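Local coordinates for 4-hydroxy-tetrahydrodipicolinate synthase (Thermotoga maritima, PDB 1O5K), which catalyses the condensation of aspartate semialdehyde with pyruvate to 4-hydroxy-tetrahydrodipicolinate, a step in the lysine pathway, through a Schiff-base intermediate, at residues Glu36-Asn48 against Val220-Leu232. Residues are numbered along the deposited sequence; the frame is centred on the assembly and turned at random.
Sequences ERLVRYQLENGVN and VVSNVAPKQMVEL
Asn45 and Lys227 bring the two backbones nearest, CA to CA 5.0 Å, where the C-terminal end of helix 32-44 and its turn meet the first turn of helix 226-237 and the loop before it. These are the helices that follow the first strand (16-20) and the last, eighth strand (216-219) of the TIM barrel, neighbours where the ring closes, showing how side chains from the last turns of one helix can satisfy a loop's carbonyls. With CG anti to the backbone N (chi1 -178°), the ring of Tyr41 extends over Pro226, whose CG lies 4.1 Å from the ring centroid in a CH-pi contact. The carbonyls of Asn223 and Val224 meet the ring edge, and Tyr41 OH donates to Val224 O at 2.6 Å, approaching from above that carbonyl's plane. Gln42, bent at chi2 (-61°), gives NE2 to Ser222 O at 2.9 Å with the acceptor nearly in the amide plane, while its OE1 pairs with Thr19. The ring of Pro226 has Tyr41 against its CG and CD, Asn45 CB at CG, 3.6 Å away, and Val47 CG2 at CB. Asn45 ND2 turns back to Tyr41 O, 2.8 Å away, and Val230 CG2 packs on Gly46 O. A phenylalanine in place of Tyr41 would probably keep the proline contact but leave Val224 O without its hydroxyl donor. Two loop carbonyls, of Ser222 and Val224, are thus paired by helix side chains, while Asn223, close to the predicted pyruvate-binding Thr56, is tied by its amide to Ala20 and Val22, consistent with an ordered loop beside the active site.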
loop_
_atom_site.group_PDB
_atom_site.type_symbol
_atom_site.label_atom_id
_atom_site.label_comp_id
_atom_site.label_asym_id
_atom_site.label_seq_id
_atom_site.Cartn_x
_atom_site.Cartn_y
_atom_site.Cartn_z
ATOM N N GLU A 36 9.944 2.385 -39.463
ATOM C CA GLU A 36 9.227 3.177 -40.464
ATOM C C GLU A 36 7.840 2.575 -40.821
ATOM O O GLU A 36 6.860 3.329 -40.970
ATOM C CB GLU A 36 10.098 3.423 -41.689
ATOM C CG GLU A 36 9.319 3.996 -42.851
ATOM C CD GLU A 36 10.191 4.569 -43.948
ATOM O OE1 GLU A 36 9.594 4.976 -44.963
ATOM O OE2 GLU A 36 11.436 4.629 -43.784
ATOM N N ARG A 37 7.748 1.244 -40.885
ATOM C CA ARG A 37 6.462 0.545 -41.067
ATOM C C ARG A 37 5.474 0.856 -39.941
ATOM O O ARG A 37 4.263 1.005 -40.174
ATOM C CB ARG A 37 6.632 -0.987 -41.108
ATOM C CG ARG A 37 7.193 -1.552 -42.374
ATOM C CD ARG A 37 6.949 -3.102 -42.542
ATOM N NE ARG A 37 7.608 -3.937 -41.522
ATOM C CZ ARG A 37 8.816 -4.508 -41.660
ATOM N NH1 ARG A 37 9.525 -4.350 -42.781
ATOM N NH2 ARG A 37 9.326 -5.249 -40.676
ATOM N N LEU A 38 5.993 0.902 -38.727
ATOM C CA LEU A 38 5.188 1.193 -37.554
ATOM C C LEU A 38 4.718 2.653 -37.568
ATOM O O LEU A 38 3.555 2.915 -37.276
ATOM C CB LEU A 38 5.951 0.854 -36.271
ATOM C CG LEU A 38 5.122 0.920 -35.007
ATOM C CD1 LEU A 38 3.851 0.049 -35.156
ATOM C CD2 LEU A 38 5.934 0.529 -33.748
ATOM N N VAL A 39 5.610 3.585 -37.915
ATOM C CA VAL A 39 5.229 5.010 -37.987
ATOM C C VAL A 39 4.123 5.155 -39.038
ATOM O O VAL A 39 3.120 5.767 -38.767
ATOM C CB VAL A 39 6.418 5.902 -38.309
ATOM C CG1 VAL A 39 5.987 7.364 -38.590
ATOM C CG2 VAL A 39 7.446 5.833 -37.161
ATOM N N ARG A 40 4.276 4.517 -40.198
ATOM C CA ARG A 40 3.253 4.630 -41.243
ATOM C C ARG A 40 1.872 4.091 -40.775
ATOM O O ARG A 40 0.830 4.704 -41.030
ATOM C CB ARG A 40 3.712 3.970 -42.536
ATOM C CG ARG A 40 4.898 4.709 -43.162
ATOM C CD ARG A 40 5.370 4.140 -44.528
ATOM N NE ARG A 40 6.590 4.857 -44.909
ATOM C CZ ARG A 40 6.623 6.122 -45.343
ATOM N NH1 ARG A 40 5.496 6.818 -45.514
ATOM N NH2 ARG A 40 7.787 6.703 -45.625
ATOM N N TYR A 41 1.882 2.998 -40.031
ATOM C CA TYR A 41 0.657 2.469 -39.389
ATOM C C TYR A 41 -0.010 3.447 -38.442
ATOM O O TYR A 41 -1.226 3.533 -38.410
ATOM C CB TYR A 41 1.046 1.169 -38.673
ATOM C CG TYR A 41 -0.034 0.367 -37.964
ATOM C CD1 TYR A 41 -1.145 -0.114 -38.648
ATOM C CD2 TYR A 41 0.130 -0.016 -36.630
ATOM C CE1 TYR A 41 -2.085 -0.900 -38.008
ATOM C CE2 TYR A 41 -0.825 -0.812 -35.982
ATOM C CZ TYR A 41 -1.908 -1.266 -36.664
ATOM O OH TYR A 41 -2.830 -2.083 -36.004
ATOM N N GLN A 42 0.782 4.155 -37.633
ATOM C CA GLN A 42 0.241 5.182 -36.756
ATOM C C GLN A 42 -0.410 6.318 -37.575
ATOM O O GLN A 42 -1.531 6.751 -37.282
ATOM C CB GLN A 42 1.346 5.740 -35.868
ATOM C CG GLN A 42 1.954 4.653 -34.979
ATOM C CD GLN A 42 0.925 4.034 -34.039
ATOM O OE1 GLN A 42 0.183 4.735 -33.355
ATOM N NE2 GLN A 42 0.880 2.729 -34.012
ATOM N N LEU A 43 0.320 6.808 -38.562
ATOM C CA LEU A 43 -0.085 7.956 -39.355
ATOM C C LEU A 43 -1.364 7.646 -40.094
ATOM O O LEU A 43 -2.276 8.471 -40.147
ATOM C CB LEU A 43 0.987 8.336 -40.365
ATOM C CG LEU A 43 2.187 9.098 -39.764
ATOM C CD1 LEU A 43 3.329 9.138 -40.770
ATOM C CD2 LEU A 43 1.789 10.503 -39.288
ATOM N N GLU A 44 -1.431 6.434 -40.634
ATOM C CA GLU A 44 -2.566 6.022 -41.452
ATOM C C GLU A 44 -3.845 5.822 -40.637
ATOM O O GLU A 44 -4.943 5.820 -41.178
ATOM C CB GLU A 44 -2.239 4.731 -42.210
ATOM N N ASN A 45 -3.696 5.601 -39.350
ATOM C CA ASN A 45 -4.818 5.372 -38.437
ATOM C C ASN A 45 -5.199 6.550 -37.552
ATOM O O ASN A 45 -5.932 6.381 -36.564
ATOM C CB ASN A 45 -4.539 4.102 -37.643
ATOM C CG ASN A 45 -4.751 2.887 -38.483
ATOM O OD1 ASN A 45 -5.900 2.602 -38.870
ATOM N ND2 ASN A 45 -3.653 2.217 -38.880
ATOM N N GLY A 46 -4.711 7.752 -37.891
ATOM C CA GLY A 46 -5.250 8.971 -37.272
ATOM C C GLY A 46 -4.691 9.413 -35.944
ATOM O O GLY A 46 -5.260 10.288 -35.271
ATOM N N VAL A 47 -3.563 8.830 -35.545
ATOM C CA VAL A 47 -2.863 9.262 -34.350
ATOM C C VAL A 47 -2.425 10.723 -34.493
ATOM O O VAL A 47 -2.078 11.169 -35.580
ATOM C CB VAL A 47 -1.709 8.236 -34.094
ATOM C CG1 VAL A 47 -0.620 8.733 -33.246
ATOM C CG2 VAL A 47 -2.331 6.965 -33.509
ATOM N N ASN A 48 -2.458 11.465 -33.387
ATOM C CA ASN A 48 -2.281 12.890 -33.422
ATOM C C ASN A 48 -0.907 13.399 -32.977
ATOM O O ASN A 48 -0.637 14.561 -33.118
ATOM C CB ASN A 48 -3.394 13.581 -32.642
ATOM C CG ASN A 48 -4.649 13.778 -33.540
ATOM O OD1 ASN A 48 -4.524 13.817 -34.757
ATOM N ND2 ASN A 48 -5.798 13.862 -32.958
ATOM N N VAL A 220 0.359 3.465 -24.936
ATOM C CA VAL A 220 1.120 2.237 -25.316
ATOM C C VAL A 220 0.269 1.378 -26.285
ATOM O O VAL A 220 0.733 0.869 -27.324
ATOM C CB VAL A 220 1.416 1.468 -24.082
ATOM C CG1 VAL A 220 1.973 0.069 -24.398
ATOM C CG2 VAL A 220 2.429 2.251 -23.186
ATOM N N VAL A 221 -0.996 1.204 -25.926
ATOM C CA VAL A 221 -1.928 0.396 -26.714
ATOM C C VAL A 221 -2.041 0.837 -28.161
ATOM O O VAL A 221 -2.272 0.002 -29.041
ATOM C CB VAL A 221 -3.383 0.378 -26.069
ATOM C CG1 VAL A 221 -4.297 -0.428 -26.938
ATOM C CG2 VAL A 221 -3.391 -0.240 -24.657
ATOM N N SER A 222 -1.971 2.145 -28.425
ATOM C CA SER A 222 -2.019 2.606 -29.777
ATOM C C SER A 222 -0.903 2.092 -30.688
ATOM O O SER A 222 -1.028 2.217 -31.913
ATOM C CB SER A 222 -2.033 4.136 -29.840
ATOM O OG SER A 222 -0.867 4.715 -29.256
ATOM N N ASN A 223 0.188 1.532 -30.138
ATOM C CA ASN A 223 1.165 0.873 -31.004
ATOM C C ASN A 223 0.518 -0.222 -31.844
ATOM O O ASN A 223 0.869 -0.416 -33.008
ATOM C CB ASN A 223 2.279 0.250 -30.179
ATOM C CG ASN A 223 3.366 1.248 -29.781
ATOM O OD1 ASN A 223 4.329 1.482 -30.540
ATOM N ND2 ASN A 223 3.252 1.798 -28.555
ATOM N N VAL A 224 -0.413 -0.957 -31.241
ATOM C CA VAL A 224 -1.061 -2.062 -31.919
ATOM C C VAL A 224 -2.454 -1.757 -32.382
ATOM O O VAL A 224 -2.880 -2.276 -33.416
ATOM C CB VAL A 224 -1.065 -3.366 -31.077
ATOM C CG1 VAL A 224 0.392 -3.808 -30.780
ATOM C CG2 VAL A 224 -1.837 -3.214 -29.816
ATOM N N ALA A 225 -3.159 -0.885 -31.654
ATOM C CA ALA A 225 -4.539 -0.563 -31.976
ATOM C C ALA A 225 -4.770 0.947 -32.058
ATOM O O ALA A 225 -5.568 1.499 -31.291
ATOM C CB ALA A 225 -5.413 -1.166 -30.881
ATOM N N PRO A 226 -4.087 1.625 -32.981
ATOM C CA PRO A 226 -4.171 3.068 -33.077
ATOM C C PRO A 226 -5.572 3.561 -33.390
ATOM O O PRO A 226 -6.027 4.516 -32.779
ATOM C CB PRO A 226 -3.176 3.411 -34.201
ATOM C CG PRO A 226 -3.093 2.162 -35.003
ATOM C CD PRO A 226 -3.151 1.069 -33.975
ATOM N N LYS A 227 -6.257 2.929 -34.331
ATOM C CA LYS A 227 -7.586 3.422 -34.716
ATOM C C LYS A 227 -8.565 3.357 -33.576
ATOM O O LYS A 227 -9.371 4.283 -33.414
ATOM C CB LYS A 227 -8.125 2.602 -35.883
ATOM C CG LYS A 227 -9.543 2.922 -36.355
ATOM C CD LYS A 227 -9.774 2.087 -37.626
ATOM C CE LYS A 227 -11.204 1.616 -37.782
ATOM N NZ LYS A 227 -11.298 0.642 -38.921
ATOM N N GLN A 228 -8.477 2.296 -32.779
ATOM C CA GLN A 228 -9.390 2.092 -31.639
ATOM C C GLN A 228 -9.135 3.099 -30.538
ATOM O O GLN A 228 -10.089 3.697 -29.980
ATOM C CB GLN A 228 -9.287 0.639 -31.127
ATOM C CG GLN A 228 -9.779 -0.369 -32.136
ATOM C CD GLN A 228 -8.887 -0.577 -33.376
ATOM O OE1 GLN A 228 -7.645 -0.522 -33.315
ATOM N NE2 GLN A 228 -9.540 -0.834 -34.515
ATOM N N MET A 229 -7.860 3.359 -30.214
ATOM C CA MET A 229 -7.585 4.428 -29.230
ATOM C C MET A 229 -7.992 5.806 -29.728
ATOM O O MET A 229 -8.514 6.634 -28.976
ATOM C CB MET A 229 -6.101 4.448 -28.854
ATOM C CG MET A 229 -5.676 3.283 -28.048
ATOM S SD MET A 229 -6.549 3.169 -26.404
ATOM C CE MET A 229 -6.005 4.522 -25.473
ATOM N N VAL A 230 -7.823 6.048 -31.014
ATOM C CA VAL A 230 -8.266 7.314 -31.594
ATOM C C VAL A 230 -9.762 7.454 -31.473
ATOM O O VAL A 230 -10.247 8.519 -31.151
ATOM C CB VAL A 230 -7.814 7.424 -33.080
ATOM C CG1 VAL A 230 -8.498 8.550 -33.819
ATOM C CG2 VAL A 230 -6.340 7.622 -33.128
ATOM N N GLU A 231 -10.497 6.383 -31.787
ATOM C CA GLU A 231 -11.954 6.356 -31.669
ATOM C C GLU A 231 -12.431 6.609 -30.238
ATOM O O GLU A 231 -13.433 7.253 -30.060
ATOM C CB GLU A 231 -12.481 5.005 -32.171
ATOM C CG GLU A 231 -13.964 4.745 -32.014
ATOM C CD GLU A 231 -14.386 3.322 -32.441
ATOM O OE1 GLU A 231 -15.600 3.144 -32.754
ATOM O OE2 GLU A 231 -13.526 2.378 -32.422
ATOM N N LEU A 232 -11.742 6.065 -29.255
ATOM C CA LEU A 232 -12.108 6.285 -27.869
ATOM C C LEU A 232 -12.137 7.774 -27.573
ATOM O O LEU A 232 -13.103 8.270 -27.003
ATOM C CB LEU A 232 -11.164 5.522 -26.935
ATOM C CG LEU A 232 -11.431 5.493 -25.420
ATOM C CD1 LEU A 232 -10.625 4.390 -24.769
ATOM C CD2 LEU A 232 -11.104 6.829 -24.758
#